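Side-chain contacts in extracellular ligand-binding receptor (Desulfohalobium retbaense DSM 5692, PDB 5ERE), which probably senses small solutes outside the cytoplasm, holding 2-oxo-4-methylpentanoic acid in a periplasmic-binding-protein module and cytosine in a separate sensor module: residues S76-H79 with P80-E84; E117-A120 with A121-D125; M165-A168 with A169-T173; T288-A292 with L293-T297; V490-E493 with E494-K497. All coordinates share one frame; numbering follows the deposited sequence.

Interaction 1 of 5, residues S76-H79 with P80-E84; sequences SAIH and PLAAE
In His79, chi1 of 163° places the imidazole on the carbonyl side, against the neighbouring Pro80, whereas Leu81 sets CG anti to its carbonyl carbon (chi1 -57°) and rests it 3.4 Å from Ala77 O. The His79 and Pro80 side chains cross at about a right angle, with His79 CD2 3.6 Å from Pro80 CD. A proline nitrogen has no hydrogen to give: Ser76 O therefore faces Pro80 CD at 3.2 Å where a helical N-H would otherwise point, and the helix is kinked. Regular i to i+4 bonding is in place again from Ala82. Ala82 N donates to Ile78 O over 2.8 Å in an almost straight bond (175°), and Ala83 N reaches His79 O at 3.2 Å. Ile78 CG2 lies 4.3 Å from Ala82 CB, and both side chains touch His89. Both imidazole nitrogens are bound, ND1 by Thr105 OG1 and NE2 by the backbone N of Thr100 and of Glu101. Replacing His79 with an alanine would probably leave the Thr105 hydroxyl and those two amides without their common partner. Helix 72-84 is the helix of a beta-alpha-beta crossover between parallel strands 64-70 and 88-92, the repeating unit of periplasmic-binding-protein lobes.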
# COMPACT_ATOMS: atom_id res chain seq x y z
N SER A 76 8.36 15.90 -15.16
CA SER A 76 8.47 16.95 -14.16
C SER A 76 8.86 18.28 -14.82
O SER A 76 8.37 19.33 -14.43
CB SER A 76 9.48 16.53 -13.08
OG SER A 76 8.87 15.63 -12.17
N ALA A 77 9.70 18.23 -15.85
CA ALA A 77 10.14 19.43 -16.57
C ALA A 77 9.05 19.98 -17.49
O ALA A 77 8.94 21.19 -17.68
CB ALA A 77 11.38 19.13 -17.37
N ILE A 78 8.27 19.10 -18.11
CA ILE A 78 7.25 19.56 -19.06
C ILE A 78 6.03 20.12 -18.31
O ILE A 78 5.39 21.06 -18.78
CB ILE A 78 6.87 18.43 -20.04
CG1 ILE A 78 8.03 18.24 -21.02
CG2 ILE A 78 5.57 18.75 -20.77
CD1 ILE A 78 8.03 16.97 -21.88
N HIS A 79 5.73 19.56 -17.14
CA HIS A 79 4.55 19.92 -16.35
C HIS A 79 4.29 21.46 -16.23
O HIS A 79 3.21 21.94 -16.59
CB HIS A 79 4.68 19.27 -14.97
CG HIS A 79 3.78 19.85 -13.92
ND1 HIS A 79 2.43 19.58 -13.85
CD2 HIS A 79 4.05 20.66 -12.86
CE1 HIS A 79 1.91 20.20 -12.82
NE2 HIS A 79 2.86 20.87 -12.20
N PRO A 80 5.28 22.24 -15.74
CA PRO A 80 5.03 23.69 -15.63
C PRO A 80 4.98 24.42 -16.97
O PRO A 80 4.32 25.45 -17.08
CB PRO A 80 6.22 24.19 -14.81
CG PRO A 80 7.28 23.16 -15.02
CD PRO A 80 6.55 21.85 -15.12
N LEU A 81 5.68 23.89 -17.97
CA LEU A 81 5.70 24.48 -19.30
C LEU A 81 4.38 24.28 -20.02
O LEU A 81 3.84 25.21 -20.59
CB LEU A 81 6.85 23.88 -20.12
CG LEU A 81 8.22 24.05 -19.47
CD1 LEU A 81 9.35 23.43 -20.32
CD2 LEU A 81 8.50 25.51 -19.26
N ALA A 82 3.85 23.05 -19.99
CA ALA A 82 2.55 22.80 -20.58
C ALA A 82 1.49 23.65 -19.90
O ALA A 82 0.59 24.16 -20.56
CB ALA A 82 2.19 21.33 -20.47
N ALA A 83 1.61 23.81 -18.59
CA ALA A 83 0.64 24.59 -17.84
C ALA A 83 0.63 26.04 -18.33
O ALA A 83 -0.43 26.55 -18.65
CB ALA A 83 0.94 24.54 -16.35
N GLU A 84 1.80 26.66 -18.40
CA GLU A 84 1.97 28.04 -18.86
C GLU A 84 1.44 28.26 -20.28
O GLU A 84 0.87 29.31 -20.57
CB GLU A 84 3.45 28.45 -18.77
CG GLU A 84 3.94 29.57 -19.70
CD GLU A 84 3.34 30.93 -19.37
OE1 GLU A 84 2.54 31.03 -18.42
OE2 GLU A 84 3.68 31.91 -20.08

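Interaction 2 of 5, residues E117-A120 with A121-D125; sequences EQLA and AYLTD
Leu119, Ala120 and Ala121 carry this contact, in which Leu119 meets Leu123 one helical turn further on. Leu119 CG stands 4.0 Å from Leu123 CD1, and the two side chains cross obliquely. A chi1 of -179° in Leu119 and of -76° in Leu123 turns the two branches to the same stretch of helix surface, CG and CD2 of Leu119 against CD1 of Leu123. Leu119 O is shared by two donors, Leu123 N at 3.2 Å within the carbonyl plane and Tyr122 N at 3.0 Å from well above it. Such sharing, together with the Ala121 N to Gln118 O bond of 3.0 Å, brings 3-10-like spacing into the last turns of helix 112-123, which leads into strand 129-134 of the second lobe of the binding-protein fold. Leu119 and Tyr122 pack against strands 205-208 and 228-232 of that lobe, and Leu123 packs against Leu146 and Phe150. With Leu123 cut back to an alanine, Leu119 CG would probably lose its neighbour one turn on, and a gap would be likely to open towards Leu146 and Phe150. The Ala120 side chain packs against Phe150 and Arg149, while its O receives only a weak bond from Thr124 N, and Thr124 CB lies 3.3 Å from Ala120 O. Ala121 CB sits 3.4 Å from Gln118 O, and Ala121 O accepts from Gln331 NE2 on the long helix 324-357.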
# COMPACT_ATOMS: atom_id res chain seq x y z
N GLU A 117 5.67 2.54 0.18
CA GLU A 117 4.89 2.04 1.33
C GLU A 117 4.66 0.53 1.24
O GLU A 117 4.68 -0.18 2.24
CB GLU A 117 3.53 2.73 1.41
CG GLU A 117 3.43 3.83 2.46
CD GLU A 117 2.39 4.89 2.10
OE1 GLU A 117 1.23 4.54 1.72
OE2 GLU A 117 2.77 6.08 2.18
N GLN A 118 4.41 0.04 0.03
CA GLN A 118 4.18 -1.39 -0.14
C GLN A 118 5.51 -2.17 -0.06
O GLN A 118 5.59 -3.20 0.62
CB GLN A 118 3.47 -1.65 -1.46
CG GLN A 118 2.05 -0.99 -1.48
CD GLN A 118 1.20 -1.42 -2.67
OE1 GLN A 118 0.91 -0.61 -3.57
NE2 GLN A 118 0.79 -2.69 -2.66
N LEU A 119 6.53 -1.70 -0.77
CA LEU A 119 7.82 -2.37 -0.78
C LEU A 119 8.39 -2.48 0.66
O LEU A 119 9.04 -3.47 0.98
CB LEU A 119 8.80 -1.62 -1.70
CG LEU A 119 10.22 -2.16 -1.88
CD1 LEU A 119 10.23 -3.48 -2.62
CD2 LEU A 119 11.09 -1.16 -2.63
N ALA A 120 8.07 -1.49 1.50
CA ALA A 120 8.52 -1.45 2.89
C ALA A 120 8.06 -2.65 3.71
O ALA A 120 8.67 -2.96 4.73
CB ALA A 120 8.04 -0.15 3.58
N ALA A 121 6.99 -3.31 3.29
CA ALA A 121 6.51 -4.48 4.03
C ALA A 121 7.48 -5.63 3.92
O ALA A 121 7.54 -6.48 4.80
CB ALA A 121 5.12 -4.94 3.55
N TYR A 122 8.18 -5.68 2.79
CA TYR A 122 9.19 -6.71 2.56
C TYR A 122 10.52 -6.30 3.20
O TYR A 122 11.15 -7.09 3.89
CB TYR A 122 9.36 -6.93 1.06
CG TYR A 122 10.35 -8.01 0.69
CD1 TYR A 122 10.07 -9.34 0.96
CD2 TYR A 122 11.54 -7.70 0.04
CE1 TYR A 122 10.96 -10.35 0.63
CE2 TYR A 122 12.45 -8.70 -0.29
CZ TYR A 122 12.14 -10.03 0.00
OH TYR A 122 13.00 -11.05 -0.32
N LEU A 123 10.92 -5.05 2.96
CA LEU A 123 12.26 -4.57 3.30
C LEU A 123 12.48 -4.49 4.81
O LEU A 123 13.63 -4.41 5.28
CB LEU A 123 12.53 -3.18 2.69
CG LEU A 123 12.85 -3.09 1.19
CD1 LEU A 123 13.20 -1.67 0.75
CD2 LEU A 123 13.95 -4.05 0.82
N THR A 124 11.40 -4.49 5.57
CA THR A 124 11.48 -4.26 7.00
C THR A 124 12.16 -5.46 7.72
O THR A 124 12.65 -5.31 8.82
CB THR A 124 10.07 -3.93 7.58
OG1 THR A 124 10.19 -3.36 8.89
CG2 THR A 124 9.16 -5.15 7.62
N ASP A 125 12.24 -6.62 7.07
CA ASP A 125 12.89 -7.80 7.65
C ASP A 125 14.38 -7.91 7.27
O ASP A 125 14.98 -8.98 7.39
CB ASP A 125 12.16 -9.06 7.23
CG ASP A 125 10.74 -9.10 7.75
OD1 ASP A 125 10.51 -8.58 8.86
OD2 ASP A 125 9.86 -9.64 7.04

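Interaction 3 of 5, residues M165-A168 with A169-T173; sequences MDIA and AQLAT
Leu171 N donates to Ile167 O at 2.9 Å, and Gln170 NE2 donates to Asp166 O at 3.1 Å. The second bond lies in the carbonyl plane on a lone pair of Asp166 O, slightly tilted from the plane of the Gln170 amide. NE2 also serves Glu159 O on strand 154-160, so one amide nitrogen ties the loop before the helix to the strand preceding it. The bend at chi2 of Gln170 (88°) folds the side chain back over the start of the helix and lays OE1 3.1 Å from Ile167 CA. A further turn is closed by a weak bond from Ala172 N to Ala168 O. Within the helix, Ala169 O accepts from both the N and the OG1 of Thr173, the hydroxyl coming from above the carbonyl plane at 3.1 Å. Ala168 N, by contrast, is buried without a partner in the model. Packing begins at Ile167, whose CG1 takes the position between backbone N and carbonyl carbon (chi1 55°) and sends CD1 to within 3.6 Å of Leu171 CD1. Both side chains also touch Gln196 on helix 190-199, and Ile167 lies on Tyr160. Ile167 occupies the N-cap position, and the whole is a helix start, that of helix 168-175, which links the parallel strands 154-160 and 181-185 of the alpha/beta lobe.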
# COMPACT_ATOMS: atom_id res chain seq x y z
N MSE A 165 26.70 2.97 -17.48
CA MSE A 165 26.77 1.65 -16.81
C MSE A 165 28.16 1.37 -16.23
O MSE A 165 28.61 0.22 -16.16
CB MSE A 165 26.38 0.53 -17.76
CG MSE A 165 24.89 0.62 -18.20
SE MSE A 165 23.70 0.75 -16.64
CE MSE A 165 23.86 -1.06 -15.97
N ASP A 166 28.81 2.43 -15.79
CA ASP A 166 30.03 2.28 -15.02
C ASP A 166 29.67 2.16 -13.55
O ASP A 166 29.47 3.17 -12.89
CB ASP A 166 30.97 3.45 -15.25
CG ASP A 166 32.33 3.21 -14.63
OD1 ASP A 166 32.56 2.09 -14.12
OD2 ASP A 166 33.17 4.13 -14.68
N ILE A 167 29.60 0.93 -13.03
CA ILE A 167 29.12 0.68 -11.67
C ILE A 167 30.11 -0.07 -10.76
O ILE A 167 29.76 -0.41 -9.63
CB ILE A 167 27.82 -0.12 -11.70
CG1 ILE A 167 28.01 -1.40 -12.51
CG2 ILE A 167 26.69 0.73 -12.30
CD1 ILE A 167 26.89 -2.40 -12.35
N ALA A 168 31.33 -0.34 -11.25
CA ALA A 168 32.32 -1.11 -10.48
C ALA A 168 32.63 -0.47 -9.13
O ALA A 168 32.76 -1.16 -8.11
CB ALA A 168 33.61 -1.25 -11.29
N ALA A 169 32.74 0.86 -9.11
CA ALA A 169 32.95 1.61 -7.88
C ALA A 169 31.80 1.49 -6.90
O ALA A 169 32.01 1.18 -5.72
CB ALA A 169 33.18 3.07 -8.20
N GLN A 170 30.59 1.79 -7.39
CA GLN A 170 29.41 1.81 -6.54
C GLN A 170 29.22 0.44 -5.92
O GLN A 170 28.86 0.34 -4.76
CB GLN A 170 28.16 2.19 -7.34
CG GLN A 170 28.23 3.55 -7.97
CD GLN A 170 28.86 3.53 -9.35
OE1 GLN A 170 29.87 2.84 -9.60
NE2 GLN A 170 28.26 4.27 -10.27
N LEU A 171 29.47 -0.59 -6.73
CA LEU A 171 29.33 -1.97 -6.28
C LEU A 171 30.45 -2.32 -5.27
O LEU A 171 30.26 -3.18 -4.42
CB LEU A 171 29.39 -2.93 -7.49
CG LEU A 171 28.17 -3.13 -8.41
CD1 LEU A 171 28.59 -3.98 -9.60
CD2 LEU A 171 26.98 -3.77 -7.70
N ALA A 172 31.59 -1.63 -5.36
CA ALA A 172 32.69 -1.86 -4.40
C ALA A 172 32.30 -1.26 -3.05
O ALA A 172 32.33 -1.95 -2.03
CB ALA A 172 34.01 -1.27 -4.90
N THR A 173 31.91 0.01 -3.07
CA THR A 173 31.32 0.66 -1.91
C THR A 173 30.28 -0.22 -1.26
O THR A 173 30.22 -0.35 -0.05
CB THR A 173 30.64 1.98 -2.29
OG1 THR A 173 31.53 2.78 -3.06
CG2 THR A 173 30.20 2.75 -1.05

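Interaction 4 of 5, residues T288-A292 with L293-T297; sequences TFTGA and LGKVT
Strand 288-291 runs out to Gly291, the chain reverses through Ala292 and Leu293, and the return from Gly294 to Thr297 is antiparallel, the two end-to-end directions lying 175° apart. Phe289 and Val296 form a hydrogen-bonded pair: Phe289 N to Val296 O and Val296 N to Phe289 O are both 2.7 Å. Gly291 and Gly294 form the next such pair, Gly291 N to Gly294 O at 3.1 Å and Gly294 N to Gly291 O at 2.9 Å. Between these pairs, at the non-hydrogen-bonded pair Thr290-Lys295, CA-H...O contacts join the chains, Thr290 CA to Gly294 O and Lys295 CA to Phe289 O. The arrangement is a beta hairpin closed by a type I turn from Gly291 to Gly294. Gly294 has phi 92°, with backbone angles that call for glycine, and the carboxylate of Asp261 accepts from the N of both Ala292 and Leu293. The hairpin follows directly on Asn287, one of the calcium ligands. One face carries Thr288, Thr290, Lys295 and Thr297. Fully extended from chi1 (-177°), the Lys295 chain lies across Thr288, CE 3.7 Å from Thr288 CG2, while its CB comes 4.1 Å from Thr290 OG1. Thr288 OG1 and Thr297 OG1 are 3.5 Å apart, a weak bond whose proton is not settled. Phe289 and Val296 point to the other face, where Phe289 rests on Thr265 and Arg268 of helix 254-271 and Val296 on Ala304 and Tyr306 of strand 304-314.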
# COMPACT_ATOMS: atom_id res chain seq x y z
N THR A 288 -13.15 6.72 -12.55
CA THR A 288 -12.70 5.36 -12.53
C THR A 288 -12.78 4.82 -13.95
O THR A 288 -13.76 5.08 -14.65
CB THR A 288 -13.55 4.54 -11.55
OG1 THR A 288 -13.36 5.08 -10.24
CG2 THR A 288 -13.14 3.05 -11.60
N PHE A 289 -11.71 4.17 -14.39
CA PHE A 289 -11.70 3.48 -15.69
C PHE A 289 -11.22 2.06 -15.53
O PHE A 289 -10.29 1.79 -14.75
CB PHE A 289 -10.77 4.18 -16.67
CG PHE A 289 -11.14 5.60 -16.95
CD1 PHE A 289 -10.63 6.62 -16.17
CD2 PHE A 289 -11.98 5.92 -18.01
CE1 PHE A 289 -10.96 7.94 -16.42
CE2 PHE A 289 -12.33 7.25 -18.27
CZ PHE A 289 -11.81 8.26 -17.47
N THR A 290 -11.80 1.17 -16.31
CA THR A 290 -11.41 -0.21 -16.30
C THR A 290 -10.86 -0.51 -17.67
O THR A 290 -11.42 -0.11 -18.67
CB THR A 290 -12.58 -1.12 -15.91
OG1 THR A 290 -12.91 -0.86 -14.53
CG2 THR A 290 -12.21 -2.58 -16.05
N GLY A 291 -9.70 -1.15 -17.71
CA GLY A 291 -8.97 -1.29 -18.94
C GLY A 291 -7.83 -2.27 -18.73
O GLY A 291 -7.89 -3.11 -17.84
N ALA A 292 -6.80 -2.16 -19.54
CA ALA A 292 -5.74 -3.14 -19.53
C ALA A 292 -4.98 -3.12 -18.21
O ALA A 292 -4.49 -4.19 -17.77
CB ALA A 292 -4.80 -2.92 -20.71
N LEU A 293 -4.92 -1.95 -17.56
CA LEU A 293 -4.26 -1.83 -16.25
C LEU A 293 -5.15 -2.28 -15.12
O LEU A 293 -4.80 -2.14 -13.96
CB LEU A 293 -3.87 -0.39 -15.94
CG LEU A 293 -2.72 0.29 -16.63
CD1 LEU A 293 -2.85 1.85 -16.40
CD2 LEU A 293 -1.44 -0.25 -16.01
N GLY A 294 -6.35 -2.73 -15.45
CA GLY A 294 -7.30 -3.10 -14.43
C GLY A 294 -8.17 -1.90 -14.09
O GLY A 294 -8.35 -1.02 -14.91
N LYS A 295 -8.70 -1.89 -12.88
CA LYS A 295 -9.51 -0.78 -12.39
C LYS A 295 -8.59 0.34 -11.92
O LYS A 295 -7.81 0.15 -10.98
CB LYS A 295 -10.42 -1.25 -11.26
CG LYS A 295 -11.34 -0.15 -10.75
CD LYS A 295 -12.27 -0.68 -9.67
CE LYS A 295 -12.97 0.45 -8.98
NZ LYS A 295 -13.40 0.01 -7.64
N VAL A 296 -8.68 1.48 -12.61
CA VAL A 296 -7.86 2.66 -12.36
C VAL A 296 -8.75 3.78 -11.85
O VAL A 296 -9.75 4.09 -12.48
CB VAL A 296 -7.11 3.15 -13.64
CG1 VAL A 296 -6.35 4.50 -13.32
CG2 VAL A 296 -6.16 2.06 -14.19
N THR A 297 -8.39 4.39 -10.72
CA THR A 297 -9.18 5.48 -10.12
C THR A 297 -8.33 6.72 -10.07
O THR A 297 -7.21 6.68 -9.57
CB THR A 297 -9.63 5.12 -8.71
OG1 THR A 297 -10.43 3.94 -8.77
CG2 THR A 297 -10.42 6.25 -8.08

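Interaction 5 of 5, residues V490-E493 with E494-K497; sequences VNAE and EIGK
Glu494 starts against Asn491, its CB 3.4 Å from Asn491 O. One bond out, CG is wedged between two parts of the same residue, 3.4 Å from Asn491 ND2 and equally close to the main-chain oxygen. The chain then bends at chi2 (-91°), so that CD passes near ND2 and OE2 stops 4.0 Å from it. The carboxylate and the amide are turned 47° against each other, and the two side chains meet by packing of CG against the amide. The main chain supplies the firmer hold: Glu494 N donates to Asn491 O at 2.9 Å. Asn491 is itself fixed by an Asx turn, its OD1 accepting from Glu493 N at 3.0 Å, with CG set anti to the backbone N (chi1 174°) to allow it. Asn491 therefore closes the bend twice, with its side chain and with its carbonyl. Next along the chain, Ile495 N donates to Ala492 O at 3.0 Å, while Ile495 CD1 leans loosely on Ala492. A type II beta turn follows from Glu494 to Lys497, with Gly496 at the position whose backbone angles call for glycine. The lysine chain curls back, and NZ makes a weak bond of 3.3 Å with Glu493 O. All this lies at the surface, in the loop between strand 486-488 and helix 515-520; Gly496 and Lys497 hydrogen-bond through their backbones to Thr486 on that strand, which is an outer strand of a five-stranded antiparallel sheet.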
# COMPACT_ATOMS: atom_id res chain seq x y z
N VAL A 490 -14.23 -4.66 5.65
CA VAL A 490 -14.12 -3.39 4.99
C VAL A 490 -15.48 -2.97 4.38
O VAL A 490 -15.78 -1.78 4.23
CB VAL A 490 -13.02 -3.41 3.92
CG1 VAL A 490 -13.36 -4.36 2.79
CG2 VAL A 490 -12.77 -2.02 3.41
N ASN A 491 -16.31 -3.97 4.07
CA ASN A 491 -17.72 -3.74 3.76
C ASN A 491 -18.59 -3.78 5.02
O ASN A 491 -18.97 -4.85 5.48
CB ASN A 491 -18.24 -4.79 2.75
CG ASN A 491 -19.74 -4.67 2.53
OD1 ASN A 491 -20.37 -3.68 2.96
ND2 ASN A 491 -20.33 -5.67 1.89
N ALA A 492 -18.89 -2.63 5.58
CA ALA A 492 -19.57 -2.57 6.88
C ALA A 492 -20.92 -3.25 6.91
O ALA A 492 -21.42 -3.59 8.00
CB ALA A 492 -19.72 -1.12 7.31
N GLU A 493 -21.53 -3.47 5.75
CA GLU A 493 -22.83 -4.13 5.70
C GLU A 493 -22.73 -5.55 6.21
O GLU A 493 -23.73 -6.13 6.62
CB GLU A 493 -23.42 -4.10 4.28
CG GLU A 493 -23.92 -2.73 3.87
CD GLU A 493 -24.23 -2.63 2.39
OE1 GLU A 493 -24.33 -3.68 1.72
OE2 GLU A 493 -24.38 -1.49 1.89
N GLU A 494 -21.52 -6.11 6.16
CA GLU A 494 -21.30 -7.47 6.63
C GLU A 494 -21.12 -7.55 8.16
O GLU A 494 -21.28 -8.63 8.76
CB GLU A 494 -20.08 -8.07 5.93
CG GLU A 494 -20.08 -7.93 4.40
CD GLU A 494 -20.72 -9.13 3.70
OE1 GLU A 494 -21.76 -9.62 4.19
OE2 GLU A 494 -20.17 -9.58 2.66
N ILE A 495 -20.77 -6.43 8.79
CA ILE A 495 -20.52 -6.43 10.23
C ILE A 495 -21.79 -6.73 10.99
O ILE A 495 -22.83 -6.07 10.79
CB ILE A 495 -19.93 -5.07 10.72
CG1 ILE A 495 -18.58 -4.81 10.01
CG2 ILE A 495 -19.79 -5.08 12.24
CD1 ILE A 495 -17.88 -3.50 10.38
N GLY A 496 -21.70 -7.71 11.88
CA GLY A 496 -22.84 -8.10 12.69
C GLY A 496 -23.51 -9.35 12.14
O GLY A 496 -24.30 -9.96 12.83
N LYS A 497 -23.16 -9.74 10.92
CA LYS A 497 -23.73 -10.92 10.29
C LYS A 497 -22.99 -12.13 10.80
O LYS A 497 -21.76 -12.09 10.95
CB LYS A 497 -23.61 -10.90 8.77
CG LYS A 497 -24.16 -9.68 8.08
CD LYS A 497 -25.62 -9.47 8.40
CE LYS A 497 -26.23 -8.38 7.51
NZ LYS A 497 -26.41 -7.09 8.25

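How the interactions relate
The five contacts follow one another along the chain, each closing before the next opens, and none touches another. Interactions 1 to 4 belong to the periplasmic-binding-protein part. Helix 72-84 of interaction 1 flanks the five-stranded parallel sheet, whereas interactions 2 and 3 lie on helices beside the mixed sheet, their centres about 25 Å apart. The hairpin of interaction 4 joins that branched sheet through strand 304-314. Interaction 5, its centre about 54 Å from that of interaction 3, lies in what is probably the second unit of the tandem PAS-like sensor, on an antiparallel sheet distinct from the one lining the cytosine pocket. None of interactions 1, 2, 3 and 5 forms a ligand site.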